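Local structure of spectinomycin phosphotransferase (Legionella pneumophila, 3I1A) at residues L236-R241 with S278-E283; M244-G247 with V253-K256. The protein probably transfers a phosphate group from a nucleotide to the antibiotic spectinomycin, as a resistance enzyme of the aminoglycoside phosphotransferase family with a protein-kinase-like fold. All blocks are in the same frame, centred on the assembly; numbering follows the deposited sequence.

Interaction 1 of 2, residues L236-R241 with S278-E283; sequences LAPKER and SYYRHE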
ATOM      1  N   LEU A 236       3.511  -5.976  11.550  1.00 11.62           N
ATOM      2  CA  LEU A 236       4.207  -5.540  12.752  1.00 12.84           C
ATOM      3  C   LEU A 236       5.648  -5.413  12.299  1.00 13.17           C
ATOM      4  O   LEU A 236       6.225  -6.358  11.765  1.00 14.67           O
ATOM      5  CB  LEU A 236       4.093  -6.569  13.888  1.00 14.12           C
ATOM      6  CG  LEU A 236       2.695  -6.662  14.481  1.00 15.18           C
ATOM      7  CD1 LEU A 236       2.574  -7.814  15.442  1.00 17.05           C
ATOM      8  CD2 LEU A 236       2.406  -5.363  15.190  1.00 14.97           C
ATOM      9  N   ALA A 237       6.232  -4.228  12.484  1.00 13.51           N
ATOM     10  CA  ALA A 237       7.590  -4.020  12.041  1.00 13.79           C
ATOM     11  C   ALA A 237       8.073  -2.734  12.712  1.00 12.90           C
ATOM     12  O   ALA A 237       7.298  -2.066  13.399  1.00 14.45           O
ATOM     13  CB  ALA A 237       7.570  -3.844  10.510  1.00 14.75           C
ATOM     14  N   PRO A 238       9.363  -2.414  12.574  1.00 11.16           N
ATOM     15  CA  PRO A 238       9.914  -1.186  13.156  1.00 11.38           C
ATOM     16  C   PRO A 238       9.152  -0.031  12.503  1.00 13.35           C
ATOM     17  O   PRO A 238       8.781  -0.122  11.330  1.00 12.84           O
ATOM     18  CB  PRO A 238      11.365  -1.201  12.684  1.00 11.16           C
ATOM     19  CG  PRO A 238      11.674  -2.673  12.629  1.00 12.24           C
ATOM     20  CD  PRO A 238      10.423  -3.222  11.950  1.00 11.23           C
ATOM     21  N   LYS A 239       8.943   1.049  13.250  1.00 11.66           N
ATOM     22  CA  LYS A 239       8.206   2.202  12.753  1.00 12.93           C
ATOM     23  C   LYS A 239       8.764   2.739  11.445  1.00 12.47           C
ATOM     24  O   LYS A 239       8.025   3.355  10.669  1.00 13.08           O
ATOM     25  CB  LYS A 239       8.208   3.328  13.802  1.00 14.89           C
ATOM     26  CG  LYS A 239       9.596   3.906  14.150  1.00 15.57           C
ATOM     27  CD  LYS A 239       9.448   5.050  15.176  1.00 16.08           C
ATOM     28  CE  LYS A 239      10.781   5.782  15.426  1.00 15.80           C
ATOM     29  NZ  LYS A 239      11.866   4.917  15.980  1.00 15.38           N
ATOM     30  N   GLU A 240      10.059   2.519  11.210  1.00 12.60           N
ATOM     31  CA  GLU A 240      10.697   3.002   9.999  1.00 14.09           C
ATOM     32  C   GLU A 240      10.099   2.395   8.719  1.00 12.89           C
ATOM     33  O   GLU A 240      10.267   2.948   7.630  1.00 13.34           O
ATOM     34  CB  GLU A 240      12.219   2.774  10.095  1.00 13.14           C
ATOM     35  CG  GLU A 240      12.933   3.689  11.134  1.00 13.63           C
ATOM     36  CD  GLU A 240      12.696   3.315  12.597  1.00 14.76           C
ATOM     37  OE1 GLU A 240      12.231   2.189  12.900  1.00 13.93           O
ATOM     38  OE2 GLU A 240      12.996   4.159  13.463  1.00 13.65           O
ATOM     39  N   ARG A 241       9.397   1.275   8.857  1.00 12.55           N
ATOM     40  CA  ARG A 241       8.699   0.644   7.725  1.00 13.28           C
ATOM     41  C   ARG A 241       7.750   1.681   7.103  1.00 13.51           C
ATOM     42  O   ARG A 241       7.546   1.719   5.872  1.00 13.41           O
ATOM     43  CB  ARG A 241       7.885  -0.532   8.237  1.00 14.94           C
ATOM     44  CG  ARG A 241       6.792  -1.025   7.298  1.00 15.90           C
ATOM     45  CD  ARG A 241       7.362  -1.812   6.136  1.00 17.44           C
ATOM     46  NE  ARG A 241       7.788  -0.920   5.057  1.00 16.24           N
ATOM     47  CZ  ARG A 241       8.188  -1.363   3.876  1.00 18.77           C
ATOM     48  NH1 ARG A 241       8.210  -2.674   3.637  1.00 17.64           N
ATOM     49  NH2 ARG A 241       8.582  -0.498   2.942  1.00 19.80           N
ATOM     50  N   SER A 278      17.105   3.545   6.129  1.00 17.18           N
ATOM     51  CA  SER A 278      17.831   3.385   4.865  1.00 18.44           C
ATOM     52  C   SER A 278      17.605   1.976   4.298  1.00 18.38           C
ATOM     53  O   SER A 278      17.489   1.795   3.084  1.00 18.60           O
ATOM     54  CB  SER A 278      19.324   3.635   5.061  1.00 20.51           C
ATOM     55  OG  SER A 278      20.005   3.549   3.808  1.00 19.63           O
ATOM     56  N   TYR A 279      17.539   0.981   5.177  1.00 15.82           N
ATOM     57  CA  TYR A 279      17.284  -0.391   4.744  1.00 15.38           C
ATOM     58  C   TYR A 279      15.957  -0.474   3.973  1.00 16.68           C
ATOM     59  O   TYR A 279      15.881  -1.069   2.892  1.00 17.70           O
ATOM     60  CB  TYR A 279      17.183  -1.336   5.941  1.00 14.84           C
ATOM     61  CG  TYR A 279      16.603  -2.683   5.556  1.00 13.95           C
ATOM     62  CD1 TYR A 279      17.355  -3.598   4.824  1.00 14.89           C
ATOM     63  CD2 TYR A 279      15.271  -3.004   5.847  1.00 12.49           C
ATOM     64  CE1 TYR A 279      16.796  -4.797   4.390  1.00 12.09           C
ATOM     65  CE2 TYR A 279      14.696  -4.201   5.411  1.00 14.53           C
ATOM     66  CZ  TYR A 279      15.474  -5.092   4.684  1.00 13.36           C
ATOM     67  OH  TYR A 279      14.919  -6.266   4.273  1.00 16.03           O
ATOM     68  N   TYR A 280      14.894   0.093   4.543  1.00 14.57           N
ATOM     69  CA  TYR A 280      13.604   0.021   3.869  1.00 13.93           C
ATOM     70  C   TYR A 280      13.562   0.744   2.534  1.00 15.25           C
ATOM     71  O   TYR A 280      12.975   0.236   1.592  1.00 15.53           O
ATOM     72  CB  TYR A 280      12.484   0.546   4.774  1.00 13.36           C
ATOM     73  CG  TYR A 280      11.988  -0.496   5.749  1.00 14.49           C
ATOM     74  CD1 TYR A 280      11.444  -1.695   5.289  1.00 12.58           C
ATOM     75  CD2 TYR A 280      12.053  -0.285   7.130  1.00 14.26           C
ATOM     76  CE1 TYR A 280      10.974  -2.655   6.172  1.00 15.33           C
ATOM     77  CE2 TYR A 280      11.583  -1.228   8.015  1.00 13.74           C
ATOM     78  CZ  TYR A 280      11.040  -2.416   7.538  1.00 13.79           C
ATOM     79  OH  TYR A 280      10.513  -3.361   8.398  1.00 12.04           O
ATOM     80  N   ARG A 281      14.182   1.917   2.442  1.00 15.69           N
ATOM     81  CA  ARG A 281      14.171   2.660   1.177  1.00 15.99           C
ATOM     82  C   ARG A 281      14.914   1.895   0.095  1.00 17.17           C
ATOM     83  O   ARG A 281      14.486   1.904  -1.059  1.00 17.05           O
ATOM     84  CB  ARG A 281      14.787   4.038   1.344  1.00 17.36           C
ATOM     85  CG  ARG A 281      13.937   4.933   2.204  1.00 16.47           C
ATOM     86  CD  ARG A 281      14.543   6.317   2.301  1.00 17.97           C
ATOM     87  NE  ARG A 281      13.592   7.228   2.927  1.00 17.86           N
ATOM     88  CZ  ARG A 281      13.898   8.443   3.362  1.00 18.54           C
ATOM     89  NH1 ARG A 281      15.136   8.910   3.248  1.00 21.78           N
ATOM     90  NH2 ARG A 281      12.953   9.195   3.922  1.00 20.98           N
ATOM     91  N   HIS A 282      16.016   1.233   0.444  1.00 15.91           N
ATOM     92  CA  HIS A 282      16.729   0.447  -0.563  1.00 17.07           C
ATOM     93  C   HIS A 282      15.960  -0.833  -0.874  1.00 14.97           C
ATOM     94  O   HIS A 282      15.779  -1.186  -2.038  1.00 16.84           O
ATOM     95  CB  HIS A 282      18.160   0.088  -0.086  1.00 16.59           C
ATOM     96  CG  HIS A 282      19.122   1.246  -0.095  1.00 15.51           C
ATOM     97  ND1 HIS A 282      19.089   2.257   0.841  1.00 16.71           N
ATOM     98  CD2 HIS A 282      20.118   1.566  -0.956  1.00 16.06           C
ATOM     99  CE1 HIS A 282      20.021   3.150   0.559  1.00 17.30           C
ATOM    100  NE2 HIS A 282      20.660   2.756  -0.528  1.00 16.90           N
ATOM    101  N   GLU A 283      15.488  -1.526   0.158  1.00 15.63           N
ATOM    102  CA  GLU A 283      14.769  -2.783  -0.033  1.00 14.68           C
ATOM    103  C   GLU A 283      13.451  -2.644  -0.789  1.00 14.81           C
ATOM    104  O   GLU A 283      13.084  -3.517  -1.572  1.00 13.97           O
ATOM    105  CB  GLU A 283      14.524  -3.450   1.328  1.00 14.99           C
ATOM    106  CG  GLU A 283      13.658  -4.704   1.299  1.00 16.64           C
ATOM    107  CD  GLU A 283      14.235  -5.877   0.510  1.00 17.65           C
ATOM    108  OE1 GLU A 283      15.464  -5.932   0.276  1.00 19.04           O
ATOM    109  OE2 GLU A 283      13.442  -6.765   0.139  1.00 20.06           O
TER
HETATM  110  O   HOH W   1      10.743  -1.999   1.764  1.00 37.28           O

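Interaction 2 of 2, residues M244-G247 with V253-K256; sequences MFIG and VWNK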
ATOM      1  N   MET A 244       9.831   5.647   6.316  1.00 13.17           N
ATOM      2  CA  MET A 244      10.682   5.752   5.142  1.00 13.32           C
ATOM      3  C   MET A 244      10.001   6.489   3.992  1.00 13.90           C
ATOM      4  O   MET A 244      10.672   7.042   3.117  1.00 14.18           O
ATOM      5  CB  MET A 244      11.107   4.361   4.669  1.00 14.42           C
ATOM      6  CG  MET A 244       9.963   3.490   4.196  1.00 14.80           C
ATOM      7  SD  MET A 244      10.367   2.542   2.670  1.00 15.11           S
ATOM      8  CE  MET A 244       9.882   3.797   1.414  1.00 16.16           C
ATOM      9  N   PHE A 245       8.679   6.511   4.006  1.00 13.59           N
ATOM     10  CA  PHE A 245       7.937   7.177   2.941  1.00 15.06           C
ATOM     11  C   PHE A 245       7.947   8.701   3.058  1.00 16.38           C
ATOM     12  O   PHE A 245       7.774   9.405   2.059  1.00 16.99           O
ATOM     13  CB  PHE A 245       6.495   6.671   2.924  1.00 14.07           C
ATOM     14  CG  PHE A 245       6.370   5.241   2.451  1.00 16.24           C
ATOM     15  CD1 PHE A 245       6.364   4.184   3.366  1.00 14.17           C
ATOM     16  CD2 PHE A 245       6.314   4.948   1.091  1.00 14.21           C
ATOM     17  CE1 PHE A 245       6.306   2.852   2.926  1.00 15.46           C
ATOM     18  CE2 PHE A 245       6.253   3.611   0.648  1.00 14.47           C
ATOM     19  CZ  PHE A 245       6.250   2.574   1.561  1.00 14.13           C
ATOM     20  N   ILE A 246       8.156   9.222   4.268  1.00 16.50           N
ATOM     21  CA  ILE A 246       8.158  10.680   4.460  1.00 16.93           C
ATOM     22  C   ILE A 246       9.490  11.161   3.914  1.00 18.19           C
ATOM     23  O   ILE A 246      10.547  10.848   4.463  1.00 17.52           O
ATOM     24  CB  ILE A 246       7.982  11.026   5.961  1.00 16.09           C
ATOM     25  CG1 ILE A 246       6.745  10.284   6.512  1.00 13.79           C
ATOM     26  CG2 ILE A 246       7.851  12.544   6.151  1.00 15.15           C
ATOM     27  CD1 ILE A 246       5.410  10.597   5.795  1.00 12.96           C
ATOM     28  N   GLY A 247       9.440  11.887   2.799  1.00 18.90           N
ATOM     29  CA  GLY A 247      10.670  12.326   2.160  1.00 18.81           C
ATOM     30  C   GLY A 247      11.250  11.193   1.298  1.00 19.48           C
ATOM     31  O   GLY A 247      12.354  11.304   0.749  1.00 19.25           O
ATOM     32  N   VAL A 253       6.980  12.520  -5.597  1.00 25.17           N
ATOM     33  CA  VAL A 253       6.363  13.504  -4.724  1.00 24.03           C
ATOM     34  C   VAL A 253       6.842  13.027  -3.346  1.00 23.82           C
ATOM     35  O   VAL A 253       7.411  11.931  -3.253  1.00 22.02           O
ATOM     36  CB  VAL A 253       4.798  13.495  -4.810  1.00 24.59           C
ATOM     37  CG1 VAL A 253       4.352  13.949  -6.213  1.00 24.35           C
ATOM     38  CG2 VAL A 253       4.249  12.106  -4.507  1.00 22.68           C
ATOM     39  N   TRP A 254       6.617  13.834  -2.305  1.00 21.78           N
ATOM     40  CA  TRP A 254       7.049  13.496  -0.941  1.00 22.40           C
ATOM     41  C   TRP A 254       8.580  13.383  -0.922  1.00 21.84           C
ATOM     42  O   TRP A 254       9.154  12.399  -0.453  1.00 23.70           O
ATOM     43  CB  TRP A 254       6.396  12.170  -0.504  1.00 19.99           C
ATOM     44  CG  TRP A 254       4.922  12.260  -0.212  1.00 20.46           C
ATOM     45  CD1 TRP A 254       4.013  13.156  -0.727  1.00 20.49           C
ATOM     46  CD2 TRP A 254       4.180  11.400   0.664  1.00 17.99           C
ATOM     47  NE1 TRP A 254       2.756  12.896  -0.215  1.00 19.64           N
ATOM     48  CE2 TRP A 254       2.833  11.828   0.640  1.00 17.76           C
ATOM     49  CE3 TRP A 254       4.527  10.304   1.467  1.00 19.85           C
ATOM     50  CZ2 TRP A 254       1.825  11.197   1.398  1.00 18.86           C
ATOM     51  CZ3 TRP A 254       3.524   9.669   2.224  1.00 18.31           C
ATOM     52  CH2 TRP A 254       2.190  10.121   2.181  1.00 19.53           C
ATOM     53  N   ASN A 255       9.236  14.422  -1.426  1.00 24.47           N
ATOM     54  CA  ASN A 255      10.690  14.465  -1.503  1.00 25.26           C
ATOM     55  C   ASN A 255      11.219  15.847  -1.136  1.00 26.64           C
ATOM     56  O   ASN A 255      12.352  16.190  -1.460  1.00 26.11           O
ATOM     57  CB  ASN A 255      11.141  14.105  -2.924  1.00 25.59           C
ATOM     58  CG  ASN A 255      10.268  14.753  -3.994  1.00 28.92           C
ATOM     59  OD1 ASN A 255       9.747  15.849  -3.802  1.00 28.54           O
ATOM     60  ND2 ASN A 255      10.108  14.075  -5.124  1.00 30.06           N
ATOM     61  N   LYS A 256      10.412  16.632  -0.433  1.00 25.37           N
ATOM     62  CA  LYS A 256      10.816  17.976  -0.071  1.00 26.85           C
ATOM     63  C   LYS A 256      11.019  18.179   1.426  1.00 26.33           C
ATOM     64  O   LYS A 256      10.233  17.710   2.251  1.00 25.02           O
ATOM     65  CB  LYS A 256       9.781  18.955  -0.607  1.00 28.35           C
ATOM     66  CG  LYS A 256       9.547  18.793  -2.099  1.00 29.91           C
ATOM     67  CD  LYS A 256       8.360  19.601  -2.570  1.00 33.38           C
ATOM     68  CE  LYS A 256       8.272  19.538  -4.079  1.00 35.77           C
ATOM     69  NZ  LYS A 256       9.537  20.041  -4.683  1.00 36.08           N
TER

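Interaction 1 of 2, residues L236-R241 with S278-E283
Tyr280 of helix 274-297 reaches across to Arg241 and fills the corner where strand 235-237 of the kinase-like C-terminal lobe turns into helix 240-243. Most of the contact is made over the ring face. CA of Arg241 sits 3.7 Å from the centroid of the Tyr280 ring, 22° off its normal, a CH-pi contact. From there the arginine chain, with CG anti to the backbone N (chi1 162°), bends at chi2 and chi3 and travels across the same ring, so that its guanidinium settles with CZ 3.6 Å from CD1 of Tyr280, the two planes 28° apart. The phenol end meets apolar atoms across the contact: OH of Tyr280 lies 3.6 Å from CD of Pro238 and 3.7 Å from CB of Ala237. Its polar partner is Glu144, which takes part in a hydrogen bond with that hydroxyl in the buried interior. Within the turn, N of Arg241 bonds to O of Pro238, and Lys239 forms a salt bridge with Glu240. No direct hydrogen bond joins the two segments; a water bridges them instead, donating to O of Tyr280 at 3.2 Å and accepting a weak bond from NH2 of Arg241 at 2.9 Å.

Interaction 2 of 2, residues M244-G247 with V253-K256
The indole of Trp254 meets Phe245 first through a backbone atom: the carbonyl O of Phe245 lies 3.4 Å from CE3 of Trp254, at the edge of the ring system and in its plane, where the C-H bonds point. Beside it, CZ3 of Trp254 touches two apolar groups, CD1 of Ile246 at 4.1 Å and CB of Phe245 at 4.3 Å. The CB of Ile246 points away from the other segment, yet CG1 stands anti to the carbonyl carbon (chi1 -52°) and the chain curls back, bringing CD1 obliquely to the six-membered ring. The second place of contact is backbone on backbone. O of Trp254 comes to 3.0 Å from C of Gly247, and although N of Gly247 is close as well, its angle is too poor for a hydrogen bond; the two segments share none. With phi at 82°, a CB on Gly247 would press against the carbonyl O of Ile246.

Both segments belong to the connection between helix 240-243 and helix 257-267 in the C-terminal lobe of this kinase-like fold, which doubles back so that Trp254 lies against the chain leaving the first helix. Further out, the ring of Trp118 meets that of Trp254 with the planes at about 60°, and Ala215 also touches the Trp254 side chain. CE of Met244 lies over the phenyl face of Phe245, 3.6 Å above its centre, while Arg284 of helix 274-297 packs on both residues. At the other end, Lys256 occupies the N-cap position of helix 257-267, its backbone N hydrogen-bonded to OE1 of Glu259.

Overall arrangement
Interaction 2 is nested inside the loop that interaction 1 closes, and their centres lie 14 Å apart. They touch directly through helix 274-297: NE of Arg281 makes a probable hydrogen bond of 2.9 Å to O of Met244, and CB of Tyr280 packs 3.6 Å from SD of Met244. Interaction 2 is nearer the metal site and also lies close to the nucleotide site; both are empty here. The Trp254 side chain is about 7 Å from that of Asn217, a magnesium ligand in another structure of this protein, and about 8 Å from that of Asn107, which binds ADP or AMP. The Arg241 side chain of interaction 1 stands about 11 Å from that of Asn217.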